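Local coordinates for protein acetolactate synthase isozyme 1 large subunit (Escherichia coli, PDB 6LPI) that belongs to the thiamine diphosphate-dependent enzyme family and binds thiamine diphosphate, magnesium and flavin-adenine dinucleotide as the large subunit of acetolactate synthase isozyme 1, at residues 193-207 and 321-333. Numbering follows the deposited sequence.
Sequences APAFSEESIRDAAAM and VAIQADVDDVLAQ. With FAD (flavin-adenine dinucleotide), chain I.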
loop_
_atom_site.group_PDB
_atom_site.type_symbol
_atom_site.label_atom_id
_atom_site.label_comp_id
_atom_site.label_asym_id
_atom_site.label_seq_id
_atom_site.Cartn_x
_atom_site.Cartn_y
_atom_site.Cartn_z
ATOM N N ALA B 193 4.274 18.904 5.934
ATOM C CA ALA B 193 4.577 18.581 4.550
ATOM C C ALA B 193 5.685 19.485 4.002
ATOM O O ALA B 193 5.894 20.599 4.492
ATOM C CB ALA B 193 3.323 18.706 3.686
ATOM N N PRO B 194 6.412 19.012 2.990
ATOM C CA PRO B 194 7.497 19.807 2.394
ATOM C C PRO B 194 7.033 21.133 1.800
ATOM O O PRO B 194 5.888 21.297 1.366
ATOM C CB PRO B 194 8.033 18.887 1.286
ATOM C CG PRO B 194 7.618 17.515 1.680
ATOM C CD PRO B 194 6.312 17.665 2.402
ATOM N N ALA B 195 7.974 22.076 1.728
ATOM C CA ALA B 195 7.750 23.330 1.025
ATOM C C ALA B 195 8.059 23.164 -0.456
ATOM O O ALA B 195 8.780 22.252 -0.870
ATOM C CB ALA B 195 8.617 24.445 1.605
ATOM N N PHE B 196 7.528 24.082 -1.258
ATOM C CA PHE B 196 7.700 23.993 -2.697
ATOM C C PHE B 196 7.585 25.372 -3.318
ATOM O O PHE B 196 6.731 26.167 -2.925
ATOM C CB PHE B 196 6.663 23.043 -3.291
ATOM C CG PHE B 196 5.278 23.247 -2.749
ATOM C CD1 PHE B 196 4.385 24.068 -3.401
ATOM C CD2 PHE B 196 4.868 22.619 -1.583
ATOM C CE1 PHE B 196 3.097 24.256 -2.915
ATOM C CE2 PHE B 196 3.586 22.797 -1.089
ATOM C CZ PHE B 196 2.699 23.613 -1.752
ATOM N N SER B 197 8.406 25.619 -4.332
ATOM C CA SER B 197 8.501 26.946 -4.916
ATOM C C SER B 197 7.240 27.322 -5.687
ATOM O O SER B 197 6.632 26.494 -6.376
ATOM C CB SER B 197 9.707 27.025 -5.848
ATOM O OG SER B 197 9.505 26.221 -6.996
ATOM N N GLU B 198 6.878 28.604 -5.586
ATOM C CA GLU B 198 5.770 29.150 -6.358
ATOM C C GLU B 198 6.095 29.178 -7.853
ATOM O O GLU B 198 5.183 29.102 -8.683
ATOM C CB GLU B 198 5.440 30.553 -5.833
ATOM C CG GLU B 198 4.176 31.198 -6.394
ATOM C CD GLU B 198 4.335 32.698 -6.627
ATOM O OE1 GLU B 198 3.374 33.335 -7.106
ATOM O OE2 GLU B 198 5.420 33.244 -6.328
ATOM N N GLU B 199 7.383 29.245 -8.220
ATOM C CA GLU B 199 7.741 29.189 -9.635
ATOM C C GLU B 199 7.349 27.845 -10.241
ATOM O O GLU B 199 6.915 27.772 -11.395
ATOM C CB GLU B 199 9.240 29.445 -9.820
ATOM C CG GLU B 199 9.861 28.611 -10.953
ATOM C CD GLU B 199 11.248 29.076 -11.412
ATOM O OE1 GLU B 199 12.083 29.456 -10.556
ATOM O OE2 GLU B 199 11.500 29.035 -12.640
ATOM N N SER B 200 7.527 26.768 -9.479
ATOM C CA SER B 200 7.108 25.436 -9.906
ATOM C C SER B 200 5.615 25.374 -10.218
ATOM O O SER B 200 5.212 24.862 -11.269
ATOM C CB SER B 200 7.466 24.459 -8.816
ATOM O OG SER B 200 8.772 24.723 -8.380
ATOM N N ILE B 201 4.774 25.820 -9.275
ATOM C CA ILE B 201 3.329 25.856 -9.501
ATOM C C ILE B 201 2.976 26.734 -10.698
ATOM O O ILE B 201 2.099 26.384 -11.496
ATOM C CB ILE B 201 2.589 26.306 -8.221
ATOM C CG1 ILE B 201 2.636 25.208 -7.158
ATOM C CG2 ILE B 201 1.153 26.680 -8.510
ATOM C CD1 ILE B 201 3.824 25.278 -6.305
ATOM N N ARG B 202 3.649 27.877 -10.852
ATOM C CA ARG B 202 3.417 28.704 -12.036
ATOM C C ARG B 202 3.752 27.937 -13.316
ATOM O O ARG B 202 2.978 27.951 -14.285
ATOM C CB ARG B 202 4.216 30.006 -11.946
ATOM C CG ARG B 202 3.676 30.975 -10.919
ATOM C CD ARG B 202 2.675 31.921 -11.534
ATOM N NE ARG B 202 2.149 32.853 -10.540
ATOM C CZ ARG B 202 1.220 33.773 -10.790
ATOM N NH1 ARG B 202 0.803 34.586 -9.821
ATOM N NH2 ARG B 202 0.705 33.872 -12.011
ATOM N N ASP B 203 4.900 27.248 -13.334
ATOM C CA ASP B 203 5.347 26.586 -14.547
ATOM C C ASP B 203 4.431 25.434 -14.913
ATOM O O ASP B 203 4.138 25.221 -16.101
ATOM C CB ASP B 203 6.754 26.042 -14.350
ATOM C CG ASP B 203 7.793 27.126 -14.262
ATOM O OD1 ASP B 203 7.520 28.264 -14.715
ATOM O OD2 ASP B 203 8.896 26.837 -13.750
ATOM N N ALA B 204 3.938 24.708 -13.912
ATOM C CA ALA B 204 2.949 23.670 -14.179
ATOM C C ALA B 204 1.643 24.270 -14.692
ATOM O O ALA B 204 1.062 23.766 -15.657
ATOM C CB ALA B 204 2.718 22.823 -12.931
ATOM N N ALA B 205 1.148 25.331 -14.042
ATOM C CA ALA B 205 -0.065 25.984 -14.533
ATOM C C ALA B 205 0.088 26.415 -15.986
ATOM O O ALA B 205 -0.842 26.258 -16.791
ATOM C CB ALA B 205 -0.428 27.179 -13.651
ATOM N N ALA B 206 1.259 26.940 -16.347
ATOM C CA ALA B 206 1.491 27.326 -17.736
ATOM C C ALA B 206 1.462 26.105 -18.660
ATOM O O ALA B 206 0.837 26.126 -19.733
ATOM C CB ALA B 206 2.817 28.068 -17.846
ATOM N N MET B 207 2.117 25.024 -18.255
ATOM C CA MET B 207 2.154 23.857 -19.119
ATOM C C MET B 207 0.757 23.257 -19.302
ATOM O O MET B 207 0.386 22.853 -20.412
ATOM C CB MET B 207 3.120 22.848 -18.515
ATOM C CG MET B 207 4.566 23.279 -18.691
ATOM S SD MET B 207 5.713 21.973 -18.273
ATOM C CE MET B 207 5.527 20.939 -19.715
ATOM N N VAL B 321 8.499 19.131 -14.713
ATOM C CA VAL B 321 8.286 19.872 -13.483
ATOM C C VAL B 321 8.059 18.833 -12.397
ATOM O O VAL B 321 7.175 17.980 -12.526
ATOM C CB VAL B 321 7.096 20.838 -13.587
ATOM C CG1 VAL B 321 6.695 21.365 -12.207
ATOM C CG2 VAL B 321 7.433 21.955 -14.527
ATOM N N ALA B 322 8.871 18.893 -11.347
ATOM C CA ALA B 322 8.821 17.955 -10.237
ATOM C C ALA B 322 8.608 18.749 -8.960
ATOM O O ALA B 322 9.393 19.650 -8.643
ATOM C CB ALA B 322 10.107 17.134 -10.153
ATOM N N ILE B 323 7.555 18.414 -8.232
ATOM C CA ILE B 323 7.248 19.020 -6.948
ATOM C C ILE B 323 7.270 17.913 -5.920
ATOM O O ILE B 323 6.590 16.895 -6.094
ATOM C CB ILE B 323 5.853 19.661 -6.947
ATOM C CG1 ILE B 323 5.775 20.769 -7.980
ATOM C CG2 ILE B 323 5.478 20.162 -5.542
ATOM C CD1 ILE B 323 6.019 22.040 -7.419
ATOM N N GLN B 324 8.011 18.117 -4.842
ATOM C CA GLN B 324 7.966 17.185 -3.723
ATOM C C GLN B 324 7.056 17.853 -2.716
ATOM O O GLN B 324 7.471 18.763 -1.995
ATOM C CB GLN B 324 9.329 16.910 -3.119
ATOM C CG GLN B 324 9.176 16.038 -1.920
ATOM C CD GLN B 324 10.324 16.144 -0.985
ATOM O OE1 GLN B 324 11.239 16.936 -1.205
ATOM N NE2 GLN B 324 10.305 15.332 0.066
ATOM N N ALA B 325 5.819 17.392 -2.648
ATOM C CA ALA B 325 4.864 18.036 -1.768
ATOM C C ALA B 325 3.660 17.133 -1.584
ATOM O O ALA B 325 3.535 16.084 -2.223
ATOM C CB ALA B 325 4.423 19.377 -2.346
ATOM N N ASP B 326 2.795 17.542 -0.664
ATOM C CA ASP B 326 1.474 16.953 -0.547
ATOM C C ASP B 326 0.560 17.462 -1.662
ATOM O O ASP B 326 0.537 18.658 -1.956
ATOM C CB ASP B 326 0.893 17.281 0.818
ATOM C CG ASP B 326 -0.576 17.034 0.873
ATOM O OD1 ASP B 326 -0.973 15.913 1.256
ATOM O OD2 ASP B 326 -1.327 17.964 0.519
ATOM N N VAL B 327 -0.211 16.555 -2.278
ATOM C CA VAL B 327 -1.033 16.948 -3.429
ATOM C C VAL B 327 -2.037 18.036 -3.057
ATOM O O VAL B 327 -2.295 18.953 -3.845
ATOM C CB VAL B 327 -1.773 15.749 -4.036
ATOM C CG1 VAL B 327 -2.190 16.086 -5.464
ATOM C CG2 VAL B 327 -0.917 14.548 -4.033
ATOM N N ASP B 328 -2.643 17.941 -1.873
ATOM C CA ASP B 328 -3.633 18.938 -1.479
ATOM C C ASP B 328 -3.028 20.328 -1.526
ATOM O O ASP B 328 -3.550 21.219 -2.198
ATOM C CB ASP B 328 -4.159 18.651 -0.072
ATOM C CG ASP B 328 -5.610 19.047 0.115
ATOM O OD1 ASP B 328 -6.334 19.172 -0.895
ATOM O OD2 ASP B 328 -6.013 19.251 1.286
ATOM N N ASP B 329 -1.906 20.524 -0.834
ATOM C CA ASP B 329 -1.312 21.856 -0.753
ATOM C C ASP B 329 -0.946 22.398 -2.134
ATOM O O ASP B 329 -1.159 23.589 -2.432
ATOM C CB ASP B 329 -0.100 21.794 0.172
ATOM C CG ASP B 329 -0.467 21.322 1.573
ATOM O OD1 ASP B 329 -1.569 21.677 2.064
ATOM O OD2 ASP B 329 0.335 20.567 2.163
ATOM N N VAL B 330 -0.484 21.521 -3.020
ATOM C CA VAL B 330 -0.135 21.956 -4.363
ATOM C C VAL B 330 -1.395 22.373 -5.113
ATOM O O VAL B 330 -1.509 23.511 -5.577
ATOM C CB VAL B 330 0.611 20.833 -5.105
ATOM C CG1 VAL B 330 0.556 21.045 -6.617
ATOM C CG2 VAL B 330 2.033 20.691 -4.599
ATOM N N LEU B 331 -2.391 21.485 -5.163
ATOM C CA LEU B 331 -3.633 21.759 -5.882
ATOM C C LEU B 331 -4.338 22.999 -5.340
ATOM O O LEU B 331 -5.000 23.725 -6.092
ATOM C CB LEU B 331 -4.545 20.543 -5.752
ATOM C CG LEU B 331 -4.053 19.290 -6.470
ATOM C CD1 LEU B 331 -5.127 18.243 -6.494
ATOM C CD2 LEU B 331 -3.647 19.633 -7.886
ATOM N N ALA B 332 -4.231 23.239 -4.037
ATOM C CA ALA B 332 -4.691 24.501 -3.482
ATOM C C ALA B 332 -3.944 25.663 -4.115
ATOM O O ALA B 332 -4.550 26.644 -4.551
ATOM C CB ALA B 332 -4.538 24.503 -1.963
ATOM N N GLN B 333 -2.632 25.549 -4.248
ATOM C CA GLN B 333 -1.957 26.704 -4.817
ATOM C C GLN B 333 -2.020 26.728 -6.346
ATOM O O GLN B 333 -1.604 27.720 -6.953
ATOM C CB GLN B 333 -0.520 26.717 -4.302
ATOM C CG GLN B 333 -0.304 27.642 -3.103
ATOM C CD GLN B 333 1.152 27.670 -2.663
ATOM O OE1 GLN B 333 2.040 28.107 -3.388
ATOM N NE2 GLN B 333 1.396 27.193 -1.439
HETATM P PA FAD I . 0.906 3.687 -4.863
HETATM O O1A FAD I . -0.497 3.432 -4.471
HETATM O O2A FAD I . 1.972 2.890 -4.159
HETATM O O5B FAD I . 1.020 5.243 -4.611
HETATM C C5B FAD I . 1.925 5.785 -3.629
HETATM C C4B FAD I . 2.575 6.997 -4.239
HETATM O O4B FAD I . 1.862 8.202 -3.851
HETATM C C3B FAD I . 4.022 7.222 -3.813
HETATM O O3B FAD I . 4.749 7.734 -4.931
HETATM C C2B FAD I . 3.855 8.202 -2.646
HETATM O O2B FAD I . 5.018 8.956 -2.336
HETATM C C1B FAD I . 2.768 9.093 -3.230
HETATM N N9A FAD I . 2.042 9.903 -2.266
HETATM C C8A FAD I . 1.398 9.484 -1.133
HETATM N N7A FAD I . 0.806 10.449 -0.466
HETATM C C5A FAD I . 1.081 11.582 -1.216
HETATM C C6A FAD I . 0.746 12.942 -1.046
HETATM N N6A FAD I . 0.027 13.409 -0.023
HETATM N N1A FAD I . 1.193 13.819 -1.972
HETATM C C2A FAD I . 1.920 13.361 -2.995
HETATM N N3A FAD I . 2.290 12.108 -3.263
HETATM C C4A FAD I . 1.843 11.261 -2.327
HETATM N N1 FAD I . -2.030 -1.152 -11.462
HETATM C C2 FAD I . -2.391 -0.397 -12.537
HETATM O O2 FAD I . -2.269 0.821 -12.525
HETATM N N3 FAD I . -2.920 -1.002 -13.663
HETATM C C4 FAD I . -3.134 -2.354 -13.831
HETATM O O4 FAD I . -3.616 -2.776 -14.879
HETATM C C4X FAD I . -2.735 -3.155 -12.683
HETATM N N5 FAD I . -2.901 -4.459 -12.744
HETATM C C5X FAD I . -2.535 -5.213 -11.635
HETATM C C6 FAD I . -2.710 -6.598 -11.670
HETATM C C7 FAD I . -2.369 -7.390 -10.574
HETATM C C7M FAD I . -2.553 -8.881 -10.647
HETATM C C8 FAD I . -1.835 -6.789 -9.422
HETATM C C8M FAD I . -1.439 -7.623 -8.227
HETATM C C9 FAD I . -1.657 -5.408 -9.385
HETATM C C9A FAD I . -1.992 -4.621 -10.481
HETATM N N10 FAD I . -1.826 -3.219 -10.468
HETATM C C10 FAD I . -2.189 -2.457 -11.546
HETATM C "C1'" FAD I . -1.278 -2.538 -9.296
HETATM C "C2'" FAD I . 0.206 -2.231 -9.436
HETATM O "O2'" FAD I . 0.982 -3.373 -9.074
HETATM C "C3'" FAD I . 0.574 -1.079 -8.502
HETATM O "O3'" FAD I . 0.214 -1.414 -7.166
HETATM C "C4'" FAD I . -0.079 0.253 -8.856
HETATM O "O4'" FAD I . -0.136 0.372 -10.273
HETATM C "C5'" FAD I . 0.670 1.429 -8.278
HETATM O "O5'" FAD I . -0.201 2.574 -8.250
HETATM P P FAD I . 0.280 3.919 -7.637
HETATM O O1P FAD I . 1.238 4.591 -8.622
HETATM O O2P FAD I . -0.802 4.619 -7.216
HETATM O O3P FAD I . 1.102 3.426 -6.415
#
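A chi1 of 45° sets CG of F196 between its own backbone N and carbonyl carbon and turns the ring toward the helix that begins at V327, where V330 presents CG2, the branch anti to its carbonyl carbon. This methyl forms a CH-pi contact over the ring face, 4.1 Å from the centroid of F196 and 11° off the normal. D329 CB lies at the ring edge, whereas A325 CB approaches F196 CD2 obliquely, and the amide of Q333 meets the far end of the ring, its NE2 3.7 Å from CE1 of F196. Before the ring, P194 lies across the Q324 side chain at about a right angle, with CB 3.3 Å from the Q324 carbonyl O; Q324 OE1 accepts from R310, and NE2 bonds weakly to the I308 carbonyl. I323 CG2 packs on F196 CB, and the M207 and V321 side chains slide past each other in opposite directions, SD of M207 touching CG2 of V321. No hydrogen bond joins the two segments; the contact is van der Waals packing, mostly of apolar groups. D326 caps its helix through OD2, which accepts from D329 N at 3.0 Å, while its OD1 accepts from FAD N6A and V327 N donates to FAD N1A, tying this helix start to the adenine. In the central Rossmann-like domain, the N-to-C axes of helix segment 198-207 and edge strand 321-324 are 135° apart, and A204 and V321 both reach I304 on the adjacent parallel strand 302-307.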